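Glycosaminoglycan xylosylkinase (Hydra vulgaris, PDB 5XOM) probably phosphorylates xylose in the glycosaminoglycan linkage region of proteoglycans, as a secretory-pathway kinase of the Fam20 family. Local coordinates at residues Phe45-Ile57 / Glu69-Lys81. Numbering follows the deposited sequence.
Sequences FNIHAWDVWHDMI and EIYKVLKAMSSAK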
ATOM      1  N   PHE A  45      -2.094  -8.206  15.198  1.00 61.22           N
ATOM      2  CA  PHE A  45      -1.859  -7.481  13.947  1.00 51.36           C
ATOM      3  C   PHE A  45      -0.377  -7.315  13.603  1.00 47.69           C
ATOM      4  O   PHE A  45       0.008  -6.315  12.998  1.00 50.71           O
ATOM      5  CB  PHE A  45      -2.530  -6.102  13.980  1.00 49.57           C
ATOM      6  CG  PHE A  45      -4.004  -6.146  14.274  1.00 43.31           C
ATOM      7  CD1 PHE A  45      -4.910  -6.550  13.309  1.00 43.61           C
ATOM      8  CD2 PHE A  45      -4.484  -5.760  15.516  1.00 43.38           C
ATOM      9  CE1 PHE A  45      -6.267  -6.587  13.588  1.00 51.34           C
ATOM     10  CE2 PHE A  45      -5.833  -5.793  15.798  1.00 41.85           C
ATOM     11  CZ  PHE A  45      -6.728  -6.207  14.833  1.00 48.16           C
ATOM     12  N   ASN A  46       0.470  -8.283  13.944  1.00 47.55           N
ATOM     13  CA  ASN A  46       1.905  -8.152  13.720  1.00 46.51           C
ATOM     14  C   ASN A  46       2.308  -8.737  12.369  1.00 41.61           C
ATOM     15  O   ASN A  46       1.966  -9.879  12.051  1.00 42.13           O
ATOM     16  CB  ASN A  46       2.676  -8.836  14.846  1.00 51.08           C
ATOM     17  CG  ASN A  46       2.674  -8.022  16.127  1.00 60.10           C
ATOM     18  OD1 ASN A  46       2.580  -6.794  16.098  1.00 63.56           O
ATOM     19  ND2 ASN A  46       2.767  -8.705  17.260  1.00 71.31           N
ATOM     20  N   ILE A  47       3.058  -7.957  11.589  1.00 37.63           N
ATOM     21  CA  ILE A  47       3.699  -8.418  10.358  1.00 37.90           C
ATOM     22  C   ILE A  47       5.168  -8.026  10.423  1.00 38.96           C
ATOM     23  O   ILE A  47       5.487  -6.863  10.697  1.00 38.51           O
ATOM     24  CB  ILE A  47       3.039  -7.810   9.107  1.00 34.88           C
ATOM     25  CG1 ILE A  47       1.517  -7.997   9.158  1.00 35.26           C
ATOM     26  CG2 ILE A  47       3.638  -8.419   7.833  1.00 29.33           C
ATOM     27  CD1 ILE A  47       0.773  -7.314   8.029  1.00 29.27           C
ATOM     28  N   HIS A  48       6.064  -8.983  10.188  1.00 31.74           N
ATOM     29  CA  HIS A  48       7.484  -8.662  10.226  1.00 35.76           C
ATOM     30  C   HIS A  48       7.960  -8.096   8.894  1.00 30.97           C
ATOM     31  O   HIS A  48       7.501  -8.504   7.822  1.00 32.64           O
ATOM     32  CB  HIS A  48       8.337  -9.872  10.597  1.00 34.25           C
ATOM     33  CG  HIS A  48       9.745  -9.503  10.948  1.00 37.17           C
ATOM     34  ND1 HIS A  48      10.741  -9.383  10.001  1.00 31.91           N
ATOM     35  CD2 HIS A  48      10.312  -9.169  12.133  1.00 35.74           C
ATOM     36  CE1 HIS A  48      11.867  -9.023  10.592  1.00 35.67           C
ATOM     37  NE2 HIS A  48      11.634  -8.884  11.885  1.00 32.71           N
ATOM     38  N   ALA A  49       8.893  -7.147   8.979  1.00 30.91           N
ATOM     39  CA  ALA A  49       9.357  -6.426   7.797  1.00 27.94           C
ATOM     40  C   ALA A  49       9.939  -7.359   6.739  1.00 25.01           C
ATOM     41  O   ALA A  49       9.750  -7.130   5.539  1.00 28.64           O
ATOM     42  CB  ALA A  49      10.384  -5.375   8.203  1.00 27.41           C
ATOM     43  N   TRP A  50      10.656  -8.412   7.144  1.00 20.87           N
ATOM     44  CA  TRP A  50      11.243  -9.264   6.114  1.00 22.87           C
ATOM     45  C   TRP A  50      10.171 -10.004   5.329  1.00 29.16           C
ATOM     46  O   TRP A  50      10.369 -10.296   4.146  1.00 31.53           O
ATOM     47  CB  TRP A  50      12.247 -10.255   6.707  1.00 21.13           C
ATOM     48  CG  TRP A  50      13.381  -9.675   7.532  1.00 26.46           C
ATOM     49  CD1 TRP A  50      14.051 -10.313   8.539  1.00 32.31           C
ATOM     50  CD2 TRP A  50      13.985  -8.367   7.422  1.00 27.08           C
ATOM     51  NE1 TRP A  50      15.025  -9.494   9.062  1.00 28.86           N
ATOM     52  CE2 TRP A  50      15.003  -8.295   8.399  1.00 30.55           C
ATOM     53  CE3 TRP A  50      13.765  -7.255   6.598  1.00 28.27           C
ATOM     54  CZ2 TRP A  50      15.795  -7.163   8.573  1.00 25.82           C
ATOM     55  CZ3 TRP A  50      14.551  -6.129   6.776  1.00 25.49           C
ATOM     56  CH2 TRP A  50      15.553  -6.092   7.755  1.00 26.51           C
ATOM     57  N   ASP A  51       9.018 -10.272   5.946  1.00 25.24           N
ATOM     58  CA  ASP A  51       7.908 -10.853   5.198  1.00 24.96           C
ATOM     59  C   ASP A  51       7.285  -9.830   4.255  1.00 30.44           C
ATOM     60  O   ASP A  51       6.861 -10.179   3.147  1.00 29.96           O
ATOM     61  CB  ASP A  51       6.861 -11.411   6.161  1.00 29.97           C
ATOM     62  CG  ASP A  51       7.328 -12.676   6.865  1.00 35.78           C
ATOM     63  OD1 ASP A  51       8.004 -13.513   6.224  1.00 37.87           O
ATOM     64  OD2 ASP A  51       7.010 -12.834   8.061  1.00 35.68           O
ATOM     65  N   VAL A  52       7.204  -8.567   4.684  1.00 26.36           N
ATOM     66  CA  VAL A  52       6.739  -7.507   3.793  1.00 29.71           C
ATOM     67  C   VAL A  52       7.606  -7.443   2.542  1.00 37.78           C
ATOM     68  O   VAL A  52       7.099  -7.285   1.425  1.00 40.67           O
ATOM     69  CB  VAL A  52       6.711  -6.158   4.533  1.00 25.42           C
ATOM     70  CG1 VAL A  52       6.315  -5.037   3.579  1.00 18.16           C
ATOM     71  CG2 VAL A  52       5.753  -6.228   5.722  1.00 26.14           C
ATOM     72  N   TRP A  53       8.926  -7.559   2.715  1.00 36.98           N
ATOM     73  CA  TRP A  53       9.848  -7.554   1.581  1.00 30.67           C
ATOM     74  C   TRP A  53       9.616  -8.759   0.677  1.00 30.11           C
ATOM     75  O   TRP A  53       9.515  -8.620  -0.548  1.00 30.72           O
ATOM     76  CB  TRP A  53      11.291  -7.522   2.098  1.00 29.70           C
ATOM     77  CG  TRP A  53      12.393  -7.786   1.086  1.00 31.00           C
ATOM     78  CD1 TRP A  53      13.462  -8.623   1.248  1.00 33.18           C
ATOM     79  CD2 TRP A  53      12.547  -7.194  -0.215  1.00 25.16           C
ATOM     80  NE1 TRP A  53      14.266  -8.597   0.133  1.00 25.41           N
ATOM     81  CE2 TRP A  53      13.727  -7.728  -0.780  1.00 27.89           C
ATOM     82  CE3 TRP A  53      11.801  -6.271  -0.957  1.00 23.35           C
ATOM     83  CZ2 TRP A  53      14.181  -7.365  -2.050  1.00 24.50           C
ATOM     84  CZ3 TRP A  53      12.251  -5.914  -2.224  1.00 27.03           C
ATOM     85  CH2 TRP A  53      13.431  -6.463  -2.756  1.00 24.87           C
ATOM     86  N   HIS A  54       9.519  -9.954   1.262  1.00 30.15           N
ATOM     87  CA  HIS A  54       9.370 -11.155   0.445  1.00 36.40           C
ATOM     88  C   HIS A  54       8.056 -11.157  -0.326  1.00 40.34           C
ATOM     89  O   HIS A  54       8.005 -11.658  -1.453  1.00 43.23           O
ATOM     90  CB  HIS A  54       9.473 -12.406   1.318  1.00 41.80           C
ATOM     91  CG  HIS A  54      10.848 -12.661   1.855  1.00 54.21           C
ATOM     92  ND1 HIS A  54      11.273 -13.912   2.247  1.00 60.58           N
ATOM     93  CD2 HIS A  54      11.893 -11.826   2.071  1.00 62.17           C
ATOM     94  CE1 HIS A  54      12.519 -13.837   2.677  1.00 65.48           C
ATOM     95  NE2 HIS A  54      12.919 -12.582   2.583  1.00 65.48           N
ATOM     96  N   ASP A  55       6.992 -10.602   0.253  1.00 36.01           N
ATOM     97  CA  ASP A  55       5.670 -10.651  -0.360  1.00 40.96           C
ATOM     98  C   ASP A  55       5.396  -9.527  -1.352  1.00 44.76           C
ATOM     99  O   ASP A  55       4.424  -9.629  -2.111  1.00 41.23           O
ATOM    100  CB  ASP A  55       4.577 -10.614   0.713  1.00 43.44           C
ATOM    101  CG  ASP A  55       4.576 -11.846   1.591  1.00 48.07           C
ATOM    102  OD1 ASP A  55       5.072 -12.905   1.146  1.00 51.23           O
ATOM    103  OD2 ASP A  55       4.068 -11.749   2.727  1.00 44.41           O
ATOM    104  N   MET A  56       6.190  -8.456  -1.367  1.00 33.48           N
ATOM    105  CA  MET A  56       5.870  -7.352  -2.261  1.00 30.83           C
ATOM    106  C   MET A  56       6.424  -7.545  -3.668  1.00 25.40           C
ATOM    107  O   MET A  56       5.978  -6.854  -4.589  1.00 31.26           O
ATOM    108  CB  MET A  56       6.369  -6.011  -1.682  1.00 31.33           C
ATOM    109  CG  MET A  56       7.855  -5.717  -1.855  1.00 27.04           C
ATOM    110  SD  MET A  56       8.307  -4.004  -1.434  1.00 29.47           S
ATOM    111  CE  MET A  56       7.749  -3.874   0.265  1.00 22.05           C
ATOM    112  N   ILE A  57       7.337  -8.490  -3.869  1.00 25.52           N
ATOM    113  CA  ILE A  57       7.978  -8.668  -5.169  1.00 25.70           C
ATOM    114  C   ILE A  57       7.051  -9.424  -6.112  1.00 34.16           C
ATOM    115  O   ILE A  57       6.474 -10.456  -5.745  1.00 34.64           O
ATOM    116  CB  ILE A  57       9.320  -9.400  -5.018  1.00 27.18           C
ATOM    117  CG1 ILE A  57      10.267  -8.592  -4.135  1.00 34.11           C
ATOM    118  CG2 ILE A  57       9.954  -9.652  -6.389  1.00 26.50           C
ATOM    119  CD1 ILE A  57      11.469  -9.372  -3.699  1.00 31.06           C
ATOM    120  N   GLU A  69       4.493   0.402   3.487  1.00 25.57           N
ATOM    121  CA  GLU A  69       5.177  -0.880   3.341  1.00 27.22           C
ATOM    122  C   GLU A  69       6.683  -0.691   3.176  1.00 28.74           C
ATOM    123  O   GLU A  69       7.474  -1.432   3.772  1.00 26.01           O
ATOM    124  CB  GLU A  69       4.590  -1.652   2.160  1.00 25.13           C
ATOM    125  CG  GLU A  69       3.119  -2.020   2.339  1.00 37.96           C
ATOM    126  CD  GLU A  69       2.632  -3.049   1.327  1.00 42.18           C
ATOM    127  OE1 GLU A  69       3.478  -3.703   0.685  1.00 50.38           O
ATOM    128  OE2 GLU A  69       1.402  -3.216   1.183  1.00 36.97           O
ATOM    129  N   ILE A  70       7.098   0.301   2.384  1.00 22.38           N
ATOM    130  CA  ILE A  70       8.523   0.503   2.121  1.00 26.08           C
ATOM    131  C   ILE A  70       9.232   1.056   3.354  1.00 25.19           C
ATOM    132  O   ILE A  70      10.309   0.572   3.731  1.00 25.32           O
ATOM    133  CB  ILE A  70       8.719   1.404   0.887  1.00 22.66           C
ATOM    134  CG1 ILE A  70       8.365   0.615  -0.372  1.00 24.72           C
ATOM    135  CG2 ILE A  70      10.154   1.876   0.783  1.00 22.52           C
ATOM    136  CD1 ILE A  70       9.358  -0.508  -0.663  1.00 28.56           C
ATOM    137  N   TYR A  71       8.643   2.064   4.015  1.00 21.23           N
ATOM    138  CA  TYR A  71       9.268   2.593   5.231  1.00 25.80           C
ATOM    139  C   TYR A  71       9.378   1.531   6.312  1.00 29.13           C
ATOM    140  O   TYR A  71      10.329   1.543   7.102  1.00 29.90           O
ATOM    141  CB  TYR A  71       8.503   3.795   5.790  1.00 23.01           C
ATOM    142  CG  TYR A  71       8.648   5.075   4.997  1.00 27.31           C
ATOM    143  CD1 TYR A  71       8.972   5.047   3.646  1.00 24.63           C
ATOM    144  CD2 TYR A  71       8.495   6.316   5.610  1.00 29.92           C
ATOM    145  CE1 TYR A  71       9.101   6.209   2.917  1.00 35.94           C
ATOM    146  CE2 TYR A  71       8.628   7.493   4.886  1.00 32.51           C
ATOM    147  CZ  TYR A  71       8.929   7.427   3.539  1.00 43.50           C
ATOM    148  OH  TYR A  71       9.071   8.573   2.795  1.00 49.99           O
ATOM    149  N   LYS A  72       8.416   0.611   6.373  1.00 33.93           N
ATOM    150  CA  LYS A  72       8.505  -0.483   7.333  1.00 29.04           C
ATOM    151  C   LYS A  72       9.757  -1.316   7.090  1.00 28.35           C
ATOM    152  O   LYS A  72      10.440  -1.721   8.039  1.00 24.33           O
ATOM    153  CB  LYS A  72       7.246  -1.346   7.239  1.00 30.07           C
ATOM    154  CG  LYS A  72       7.144  -2.469   8.256  1.00 21.15           C
ATOM    155  CD  LYS A  72       5.769  -3.111   8.153  1.00 26.66           C
ATOM    156  CE  LYS A  72       5.623  -4.263   9.106  1.00 28.81           C
ATOM    157  NZ  LYS A  72       5.355  -3.771  10.483  1.00 28.91           N
ATOM    158  N   VAL A  73      10.065  -1.589   5.819  1.00 29.68           N
ATOM    159  CA  VAL A  73      11.257  -2.363   5.488  1.00 28.57           C
ATOM    160  C   VAL A  73      12.518  -1.538   5.736  1.00 20.70           C
ATOM    161  O   VAL A  73      13.483  -2.026   6.335  1.00 20.33           O
ATOM    162  CB  VAL A  73      11.167  -2.866   4.035  1.00 27.39           C
ATOM    163  CG1 VAL A  73      12.471  -3.539   3.614  1.00 17.99           C
ATOM    164  CG2 VAL A  73       9.995  -3.832   3.886  1.00 26.57           C
ATOM    165  N   LEU A  74      12.523  -0.271   5.304  1.00 20.46           N
ATOM    166  CA  LEU A  74      13.690   0.590   5.507  1.00 26.44           C
ATOM    167  C   LEU A  74      13.997   0.771   6.989  1.00 31.35           C
ATOM    168  O   LEU A  74      15.165   0.748   7.400  1.00 27.31           O
ATOM    169  CB  LEU A  74      13.467   1.948   4.839  1.00 17.16           C
ATOM    170  CG  LEU A  74      13.267   1.952   3.321  1.00 23.95           C
ATOM    171  CD1 LEU A  74      13.130   3.390   2.796  1.00 19.16           C
ATOM    172  CD2 LEU A  74      14.441   1.244   2.631  1.00 20.46           C
ATOM    173  N   LYS A  75      12.962   0.959   7.810  1.00 26.45           N
ATOM    174  CA  LYS A  75      13.178   1.106   9.247  1.00 23.20           C
ATOM    175  C   LYS A  75      13.832  -0.138   9.836  1.00 24.05           C
ATOM    176  O   LYS A  75      14.724  -0.039  10.688  1.00 26.49           O
ATOM    177  CB  LYS A  75      11.850   1.389   9.948  1.00 27.96           C
ATOM    178  CG  LYS A  75      11.961   1.636  11.450  1.00 30.18           C
ATOM    179  CD  LYS A  75      10.581   1.923  12.031  1.00 40.96           C
ATOM    180  CE  LYS A  75      10.638   2.142  13.529  1.00 46.86           C
ATOM    181  NZ  LYS A  75      11.489   3.315  13.842  1.00 53.53           N
ATOM    182  N   ALA A  76      13.411  -1.321   9.390  1.00 26.76           N
ATOM    183  CA  ALA A  76      14.018  -2.544   9.904  1.00 24.24           C
ATOM    184  C   ALA A  76      15.471  -2.666   9.468  1.00 28.99           C
ATOM    185  O   ALA A  76      16.328  -3.075  10.258  1.00 29.23           O
ATOM    186  CB  ALA A  76      13.219  -3.764   9.447  1.00 19.97           C
ATOM    187  N   MET A  77      15.763  -2.344   8.201  1.00 23.67           N
ATOM    188  CA  MET A  77      17.152  -2.329   7.742  1.00 26.37           C
ATOM    189  C   MET A  77      17.989  -1.356   8.560  1.00 25.19           C
ATOM    190  O   MET A  77      19.164  -1.616   8.845  1.00 24.43           O
ATOM    191  CB  MET A  77      17.234  -1.960   6.258  1.00 26.54           C
ATOM    192  CG  MET A  77      16.585  -2.954   5.299  1.00 22.28           C
ATOM    193  SD  MET A  77      16.368  -2.211   3.668  1.00 24.68           S
ATOM    194  CE  MET A  77      18.079  -2.031   3.130  1.00 16.90           C
ATOM    195  N   SER A  78      17.402  -0.221   8.935  1.00 25.55           N
ATOM    196  CA  SER A  78      18.150   0.812   9.636  1.00 26.67           C
ATOM    197  C   SER A  78      18.566   0.366  11.030  1.00 27.05           C
ATOM    198  O   SER A  78      19.657   0.721  11.489  1.00 26.09           O
ATOM    199  CB  SER A  78      17.310   2.086   9.706  1.00 21.93           C
ATOM    200  OG  SER A  78      17.858   2.989  10.639  1.00 37.12           O
ATOM    201  N   SER A  79      17.745  -0.442  11.705  1.00 24.81           N
ATOM    202  CA  SER A  79      17.973  -0.745  13.111  1.00 30.42           C
ATOM    203  C   SER A  79      18.271  -2.206  13.425  1.00 31.16           C
ATOM    204  O   SER A  79      18.691  -2.494  14.550  1.00 29.89           O
ATOM    205  CB  SER A  79      16.762  -0.302  13.949  1.00 29.62           C
ATOM    206  OG  SER A  79      15.587  -0.972  13.528  1.00 41.41           O
ATOM    207  N   ALA A  80      18.089  -3.129  12.480  1.00 25.61           N
ATOM    208  CA  ALA A  80      18.274  -4.546  12.774  1.00 26.65           C
ATOM    209  C   ALA A  80      19.695  -4.850  13.236  1.00 31.22           C
ATOM    210  O   ALA A  80      20.671  -4.294  12.724  1.00 31.32           O
ATOM    211  CB  ALA A  80      17.942  -5.394  11.546  1.00 27.47           C
ATOM    212  N   LYS A  81      19.798  -5.741  14.220  1.00 27.85           N
ATOM    213  CA  LYS A  81      21.090  -6.206  14.705  1.00 30.76           C
ATOM    214  C   LYS A  81      21.806  -7.035  13.645  1.00 33.53           C
ATOM    215  O   LYS A  81      21.199  -7.870  12.968  1.00 26.75           O
ATOM    216  CB  LYS A  81      20.900  -7.034  15.980  1.00 34.96           C
ATOM    217  CG  LYS A  81      22.176  -7.653  16.537  1.00 45.36           C
ATOM    218  CD  LYS A  81      21.905  -8.430  17.822  1.00 46.63           C
ATOM    219  CE  LYS A  81      23.189  -9.010  18.400  1.00 58.82           C
ATOM    220  NZ  LYS A  81      23.783 -10.056  17.518  1.00 63.09           N
TER
HETATM  221  O   HOH W   1       3.392  -5.063  12.543  1.00 48.05           O
HETATM  222  O   HOH W   2       4.233  -6.901   1.011  1.00 34.00           O
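Val-73 overlaps helix 49-56 as a knob in a hole formed by Ala-49, Val-52, Trp-53 and Met-56. Its CG2 enters the hole, 3.7 Å from Ala-49 O and near Val-52 CG1, the two valines pointing opposite ways. Ala-49 meets Ala-76 CB to CB at 3.5 Å, tighter than usual for carbons; these small residues are consistent with the 8.8 Å approach of the segment axes. Beyond them the outer ring of Trp-50 reaches along helix 69-79: CH2 lies 3.7 Å from Ala-76 CB, CZ3 adjoins Met-77 CG, and Ala-80 CB sits at the ring edge by CZ2. CG of Trp-50 stands anti to the carbonyl carbon (chi1 -55°), which lets the indole come back to the partner helix although its CB points away, while NE1 donates a hydrogen bond to Asp-101 O. A leucine here would probably lose the reach to Ala-80 and Met-77 and leave Asp-101 O without the indole N-H. Against one indole face lies CE1 of His-48, the N-cap residue, whose ND1 accepts from Trp-50 N at 3.0 Å. Toward the other end, Met-56 SD packs 3.7 Å from Ile-70 CD1, the side chains nearly perpendicular. Lys-72 passes across Val-52, its CE against CG2, and its NZ donates to a water that also accepts from Ile-47 N (3.1 Å). Val-73, Met-77 and Trp-53 also touch Leu-212 of strand 205-212. With segment axes 131° apart, this steeply crossed helical hairpin packs on the antiparallel sheet of what is probably the N-lobe of a Fam20 kinase fold.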